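Local coordinates for protein mitochondrial ubiquitin ligase activator of NFKB 1 (Homo sapiens, PDB 6M2D) that acts as a RING-type E3 ligase of the mitochondrial outer membrane, helping to pass ubiquitin from an E2 conjugating enzyme to lysines of target proteins, at residues L20-V25 against P42-A47; S16-E21 against R50-Y55. All blocks are in the same frame, centred on the assembly; numbering follows the deposited sequence.

In the fold
Both contacts belong to the C-terminal RING finger and start from the same piece of chain: strand 17-20 pairs with 50-53 in contact 2, and the loop that follows it carries two zinc ligands into contact 1. Their centres lie 10 Å apart, with Leu-20 and Glu-21 common to both. Direct bridges tie them together. His-24 O and Phe-19 N, 3.0 Å apart, probably form a hydrogen bond that folds the zinc loop back on the strand, while Pro-42 CD packs 3.7 Å from Phe-19 CE2. The nearest atom of the Phe-19 side chain is about 5 Å from the zinc of contact 1, linking the two-stranded sheet to one of the zinc sites of the RING finger, the domain required for ligase activity.

Contact 1 of 2, residues L20-V25 against P42-A47; sequences LECGHV and PICRQA. With ZN (zinc ion), chain H; SO4 (sulfate ion), chain I; SO4 (sulfate ion), chain J.
The zinc ion is gripped by Cys-22 SG, by Cys-44 SG and by His-24 ND1 at 2.1 Å; Cys-41 completes this site of three cysteines and one histidine in the RING finger. Thiolates and an imidazole nitrogen suit zinc, and backbone amides steady the sulfurs: His-24 N donates to Cys-22 SG at 3.6 Å, and Gln-46 N donates to Cys-44 SG. In both cysteines SG stands between the backbone N and the carbonyl carbon (chi1 69° and 73°), which brings it to the metal. The His-24 ring is packed as well as bound. Ile-43 lays its beta branch, CG2, over the centre of one face, 4.0 Å from the centroid, in a CH-pi contact, and Cys-44 SG lies in plane at the ring edge. Gly-23 and His-24 lie together across from Phe-19, a G1 beta bulge in which the positive phi (87°) falls to glycine. Farther along, Ala-47 O accepts from two waters, at 2.9 Å and 2.8 Å, which in turn accept from Glu-21 N and Cys-22 N. The contact thus joins the loop between strand 17-20 and helix 29-34 to the loop leading from that helix into strand 50-53.

Contact 2 of 2, residues S16-E21 against R50-Y55; sequences SCVFLE and RVIPLY
Ser-16 O accepts from Leu-54 N at 2.9 Å, just beyond the end of the RING finger's two-stranded antiparallel sheet, whose strands 17-20 and 50-53 run at 151° to each other. The donor sits above the carbonyl plane, 49° out of it, and Ser-16 OG is hydrogen-bonded to Thr-29 OG1. Cys-17 is paired with Pro-53 at a non-hydrogen-bonded position, which suits a proline because no amide proton is needed there; CB and SG of Cys-17 both rest on Val-51 CG1. Val-18 and Ile-52 form a hydrogen-bonded pair, Val-18 N giving to Ile-52 O at 2.8 Å and Ile-52 N returning to Val-18 O at 3.0 Å. On that face Val-18 CB meets Ile-52 CG1, set between its own backbone N and carbonyl carbon (chi1 67°), and beta-branched residues suit such an extended strand. Phe-19 points to the other face beside Val-51, whose CG2 meets ring atoms CD1 and CE1, 3.7 Å from CE1; a broad apolar ring suits this buried place, also touching Ser-27, Pro-42 and Ile-48, while Val-51 touches Tyr-32 of helix 29-34. Leu-20 N bonds to Arg-50 O at 2.9 Å, whereas the return bond from Arg-50 N to Leu-20 O, which Thr-49 OG1 also bonds, is weak. The Leu-20 side chain lies on the same face as Val-18, with its CD1 4.3 Å from Ile-52 CD1.

Contact 1 of 2, residues L20-V25 against P42-A47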
loop_
_atom_site.group_PDB
_atom_site.type_symbol
_atom_site.label_atom_id
_atom_site.label_comp_id
_atom_site.label_asym_id
_atom_site.label_seq_id
_atom_site.Cartn_x
_atom_site.Cartn_y
_atom_site.Cartn_z
ATOM N N LEU A 20 -4.426 4.153 -5.700
ATOM C CA LEU A 20 -5.089 5.216 -6.442
ATOM C C LEU A 20 -6.314 5.670 -5.658
ATOM O O LEU A 20 -7.049 4.837 -5.123
ATOM C CB LEU A 20 -5.493 4.720 -7.838
ATOM C CG LEU A 20 -4.335 4.259 -8.720
ATOM C CD1 LEU A 20 -4.800 4.084 -10.161
ATOM C CD2 LEU A 20 -3.197 5.263 -8.639
ATOM N N GLU A 21 -6.568 6.979 -5.623
ATOM C CA GLU A 21 -5.913 7.967 -6.467
ATOM C C GLU A 21 -4.753 8.673 -5.808
ATOM O O GLU A 21 -4.074 9.466 -6.451
ATOM C CB GLU A 21 -6.930 9.024 -6.911
ATOM C CG GLU A 21 -8.150 8.473 -7.610
ATOM C CD GLU A 21 -7.812 7.778 -8.918
ATOM O OE1 GLU A 21 -6.799 8.155 -9.555
ATOM O OE2 GLU A 21 -8.564 6.855 -9.311
ATOM N N CYS A 22 -4.527 8.418 -4.521
ATOM C CA CYS A 22 -3.536 9.222 -3.816
ATOM C C CYS A 22 -2.127 9.014 -4.370
ATOM O O CYS A 22 -1.276 9.902 -4.246
ATOM C CB CYS A 22 -3.594 8.917 -2.323
ATOM S SG CYS A 22 -3.022 7.274 -1.931
ATOM N N GLY A 23 -1.859 7.869 -4.991
ATOM C CA GLY A 23 -0.568 7.622 -5.609
ATOM C C GLY A 23 0.498 7.047 -4.698
ATOM O O GLY A 23 1.622 6.810 -5.155
ATOM N N HIS A 24 0.187 6.789 -3.435
ATOM C CA HIS A 24 1.225 6.405 -2.493
ATOM C C HIS A 24 1.618 4.945 -2.668
ATOM O O HIS A 24 0.775 4.084 -2.933
ATOM C CB HIS A 24 0.763 6.683 -1.063
ATOM C CG HIS A 24 0.759 8.139 -0.727
ATOM N ND1 HIS A 24 -0.342 8.788 -0.213
ATOM C CD2 HIS A 24 1.724 9.081 -0.859
ATOM C CE1 HIS A 24 -0.052 10.065 -0.031
ATOM N NE2 HIS A 24 1.196 10.267 -0.416
ATOM N N VAL A 25 2.915 4.683 -2.537
ATOM C CA VAL A 25 3.495 3.344 -2.568
ATOM C C VAL A 25 3.933 3.039 -1.145
ATOM O O VAL A 25 5.025 3.433 -0.731
ATOM C CB VAL A 25 4.683 3.253 -3.535
ATOM C CG1 VAL A 25 5.317 1.860 -3.478
ATOM C CG2 VAL A 25 4.259 3.606 -4.949
ATOM N N PRO A 42 -2.639 3.925 4.321
ATOM C CA PRO A 42 -1.935 4.121 5.600
ATOM C C PRO A 42 -1.207 5.455 5.701
ATOM O O PRO A 42 -1.015 5.958 6.814
ATOM C CB PRO A 42 -0.959 2.937 5.650
ATOM C CG PRO A 42 -1.615 1.879 4.785
ATOM C CD PRO A 42 -2.307 2.638 3.683
ATOM N N ILE A 43 -0.818 6.056 4.573
ATOM C CA ILE A 43 -0.029 7.288 4.612
ATOM C C ILE A 43 -0.924 8.503 4.763
ATOM O O ILE A 43 -0.717 9.342 5.648
ATOM C CB ILE A 43 0.842 7.424 3.351
ATOM C CG1 ILE A 43 1.809 6.249 3.231
ATOM C CG2 ILE A 43 1.581 8.762 3.381
ATOM C CD1 ILE A 43 2.703 6.104 4.412
ATOM N N CYS A 44 -1.907 8.643 3.882
ATOM C CA CYS A 44 -2.670 9.874 3.798
ATOM C C CYS A 44 -4.114 9.719 4.239
ATOM O O CYS A 44 -4.811 10.733 4.364
ATOM C CB CYS A 44 -2.611 10.426 2.362
ATOM S SG CYS A 44 -3.590 9.500 1.193
ATOM N N ARG A 45 -4.564 8.490 4.495
ATOM C CA ARG A 45 -5.902 8.124 4.964
ATOM C C ARG A 45 -6.994 8.344 3.926
ATOM O O ARG A 45 -8.182 8.256 4.260
ATOM C CB ARG A 45 -6.295 8.849 6.261
ATOM C CG ARG A 45 -5.297 8.726 7.394
ATOM C CD ARG A 45 -5.140 7.296 7.895
ATOM N NE ARG A 45 -6.364 6.751 8.479
ATOM C CZ ARG A 45 -6.611 5.450 8.596
ATOM N NH1 ARG A 45 -5.715 4.560 8.183
ATOM N NH2 ARG A 45 -7.754 5.035 9.122
ATOM N N GLN A 46 -6.639 8.615 2.676
ATOM C CA GLN A 46 -7.644 8.672 1.624
ATOM C C GLN A 46 -8.164 7.280 1.309
ATOM O O GLN A 46 -7.450 6.281 1.429
ATOM C CB GLN A 46 -7.063 9.272 0.348
ATOM C CG GLN A 46 -7.379 10.725 0.134
ATOM C CD GLN A 46 -6.725 11.240 -1.123
ATOM O OE1 GLN A 46 -5.597 11.742 -1.086
ATOM N NE2 GLN A 46 -7.415 11.097 -2.252
ATOM N N ALA A 47 -9.419 7.224 0.879
ATOM C CA ALA A 47 -9.976 5.976 0.386
ATOM C C ALA A 47 -9.153 5.456 -0.790
ATOM O O ALA A 47 -8.713 6.219 -1.656
ATOM C CB ALA A 47 -11.431 6.183 -0.029
HETATM ZN ZN ZN H . -2.127 7.807 0.237
HETATM S S SO4 I . -11.176 10.738 1.551
HETATM O O1 SO4 I . -10.003 11.108 2.344
HETATM O O2 SO4 I . -10.797 9.762 0.528
HETATM O O3 SO4 I . -12.195 10.141 2.417
HETATM O O4 SO4 I . -11.704 11.940 0.908
HETATM S S SO4 J . -10.736 6.939 10.307
HETATM O O1 SO4 J . -9.438 7.310 10.880
HETATM O O2 SO4 J . -10.543 6.199 9.059
HETATM O O3 SO4 J . -11.462 6.083 11.249
HETATM O O4 SO4 J . -11.500 8.162 10.048
HETATM O O HOH W 1 -8.939 7.516 -4.200
HETATM O O HOH W 2 -6.066 6.667 -2.463
#

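Contact 2 of 2, residues S16-E21 against R50-Y55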
loop_
_atom_site.group_PDB
_atom_site.type_symbol
_atom_site.label_atom_id
_atom_site.label_comp_id
_atom_site.label_asym_id
_atom_site.label_seq_id
_atom_site.Cartn_x
_atom_site.Cartn_y
_atom_site.Cartn_z
ATOM N N SER A 16 4.848 -3.056 -2.631
ATOM C CA SER A 16 4.571 -3.686 -3.915
ATOM C C SER A 16 3.328 -3.139 -4.599
ATOM O O SER A 16 3.037 -3.562 -5.721
ATOM C CB SER A 16 4.456 -5.214 -3.723
ATOM O OG SER A 16 3.191 -5.586 -3.190
ATOM N N CYS A 17 2.616 -2.189 -3.989
ATOM C CA CYS A 17 1.349 -1.676 -4.484
ATOM C C CYS A 17 1.426 -0.168 -4.672
ATOM O O CYS A 17 2.096 0.539 -3.911
ATOM C CB CYS A 17 0.208 -1.982 -3.499
ATOM S SG CYS A 17 -0.080 -3.722 -3.163
ATOM N N VAL A 18 0.730 0.323 -5.693
ATOM C CA VAL A 18 0.418 1.741 -5.834
ATOM C C VAL A 18 -1.061 1.920 -5.532
ATOM O O VAL A 18 -1.908 1.237 -6.120
ATOM C CB VAL A 18 0.745 2.275 -7.241
ATOM C CG1 VAL A 18 0.526 3.791 -7.287
ATOM C CG2 VAL A 18 2.169 1.912 -7.644
ATOM N N PHE A 19 -1.374 2.840 -4.624
ATOM C CA PHE A 19 -2.754 3.130 -4.268
ATOM C C PHE A 19 -3.248 4.306 -5.105
ATOM O O PHE A 19 -2.565 5.327 -5.215
ATOM C CB PHE A 19 -2.877 3.445 -2.772
ATOM C CG PHE A 19 -2.694 2.245 -1.872
ATOM C CD1 PHE A 19 -2.895 0.963 -2.348
ATOM C CD2 PHE A 19 -2.324 2.409 -0.550
ATOM C CE1 PHE A 19 -2.725 -0.140 -1.526
ATOM C CE2 PHE A 19 -2.151 1.312 0.280
ATOM C CZ PHE A 19 -2.352 0.035 -0.208
ATOM N N LEU A 20 -4.426 4.153 -5.700
ATOM C CA LEU A 20 -5.089 5.216 -6.442
ATOM C C LEU A 20 -6.314 5.670 -5.658
ATOM O O LEU A 20 -7.049 4.837 -5.123
ATOM C CB LEU A 20 -5.493 4.720 -7.838
ATOM C CG LEU A 20 -4.335 4.259 -8.720
ATOM C CD1 LEU A 20 -4.800 4.084 -10.161
ATOM C CD2 LEU A 20 -3.197 5.263 -8.639
ATOM N N GLU A 21 -6.568 6.979 -5.623
ATOM C CA GLU A 21 -5.913 7.967 -6.467
ATOM C C GLU A 21 -4.753 8.673 -5.808
ATOM O O GLU A 21 -4.074 9.466 -6.451
ATOM C CB GLU A 21 -6.930 9.024 -6.911
ATOM C CG GLU A 21 -8.150 8.473 -7.610
ATOM C CD GLU A 21 -7.812 7.778 -8.918
ATOM O OE1 GLU A 21 -6.799 8.155 -9.555
ATOM O OE2 GLU A 21 -8.564 6.855 -9.311
ATOM N N ARG A 50 -8.489 1.966 -6.056
ATOM C CA ARG A 50 -7.928 0.937 -6.919
ATOM C C ARG A 50 -6.487 0.673 -6.506
ATOM O O ARG A 50 -5.777 1.587 -6.077
ATOM C CB ARG A 50 -8.005 1.370 -8.387
ATOM C CG ARG A 50 -7.368 0.409 -9.349
ATOM C CD ARG A 50 -8.210 0.203 -10.597
ATOM N NE ARG A 50 -7.502 -0.700 -11.490
ATOM C CZ ARG A 50 -6.938 -0.328 -12.633
ATOM N NH1 ARG A 50 -7.019 0.933 -13.038
ATOM N NH2 ARG A 50 -6.291 -1.224 -13.365
ATOM N N VAL A 51 -6.063 -0.586 -6.633
ATOM C CA VAL A 51 -4.677 -0.975 -6.393
ATOM C C VAL A 51 -4.068 -1.435 -7.709
ATOM O O VAL A 51 -4.677 -2.224 -8.440
ATOM C CB VAL A 51 -4.567 -2.081 -5.330
ATOM C CG1 VAL A 51 -3.127 -2.514 -5.180
ATOM C CG2 VAL A 51 -5.084 -1.569 -4.010
ATOM N N ILE A 52 -2.869 -0.946 -8.009
ATOM C CA ILE A 52 -2.124 -1.457 -9.158
ATOM C C ILE A 52 -0.719 -1.849 -8.713
ATOM O O ILE A 52 -0.186 -1.272 -7.753
ATOM C CB ILE A 52 -2.097 -0.439 -10.306
ATOM C CG1 ILE A 52 -1.295 0.791 -9.924
ATOM C CG2 ILE A 52 -3.522 -0.042 -10.715
ATOM C CD1 ILE A 52 -1.227 1.792 -11.037
ATOM N N PRO A 53 -0.095 -2.831 -9.359
ATOM C CA PRO A 53 1.241 -3.260 -8.931
ATOM C C PRO A 53 2.296 -2.200 -9.178
ATOM O O PRO A 53 2.299 -1.512 -10.202
ATOM C CB PRO A 53 1.505 -4.507 -9.784
ATOM C CG PRO A 53 0.662 -4.284 -11.013
ATOM C CD PRO A 53 -0.594 -3.637 -10.489
ATOM N N LEU A 54 3.216 -2.092 -8.224
ATOM C CA LEU A 54 4.409 -1.287 -8.445
ATOM C C LEU A 54 5.242 -1.852 -9.587
ATOM O O LEU A 54 5.832 -1.097 -10.368
ATOM C CB LEU A 54 5.230 -1.222 -7.165
ATOM C CG LEU A 54 6.584 -0.565 -7.347
ATOM C CD1 LEU A 54 6.395 0.927 -7.540
ATOM C CD2 LEU A 54 7.423 -0.863 -6.133
ATOM N N TYR A 55 5.307 -3.179 -9.693
ATOM C CA TYR A 55 5.879 -3.832 -10.866
ATOM C C TYR A 55 4.907 -3.680 -12.028
ATOM O O TYR A 55 3.798 -4.226 -11.994
ATOM C CB TYR A 55 6.153 -5.306 -10.581
ATOM C CG TYR A 55 6.855 -6.027 -11.721
ATOM C CD1 TYR A 55 8.249 -6.038 -11.811
ATOM C CD2 TYR A 55 6.132 -6.687 -12.702
ATOM C CE1 TYR A 55 8.899 -6.689 -12.851
ATOM C CE2 TYR A 55 6.768 -7.345 -13.744
ATOM C CZ TYR A 55 8.151 -7.345 -13.814
ATOM O OH TYR A 55 8.787 -7.996 -14.852
#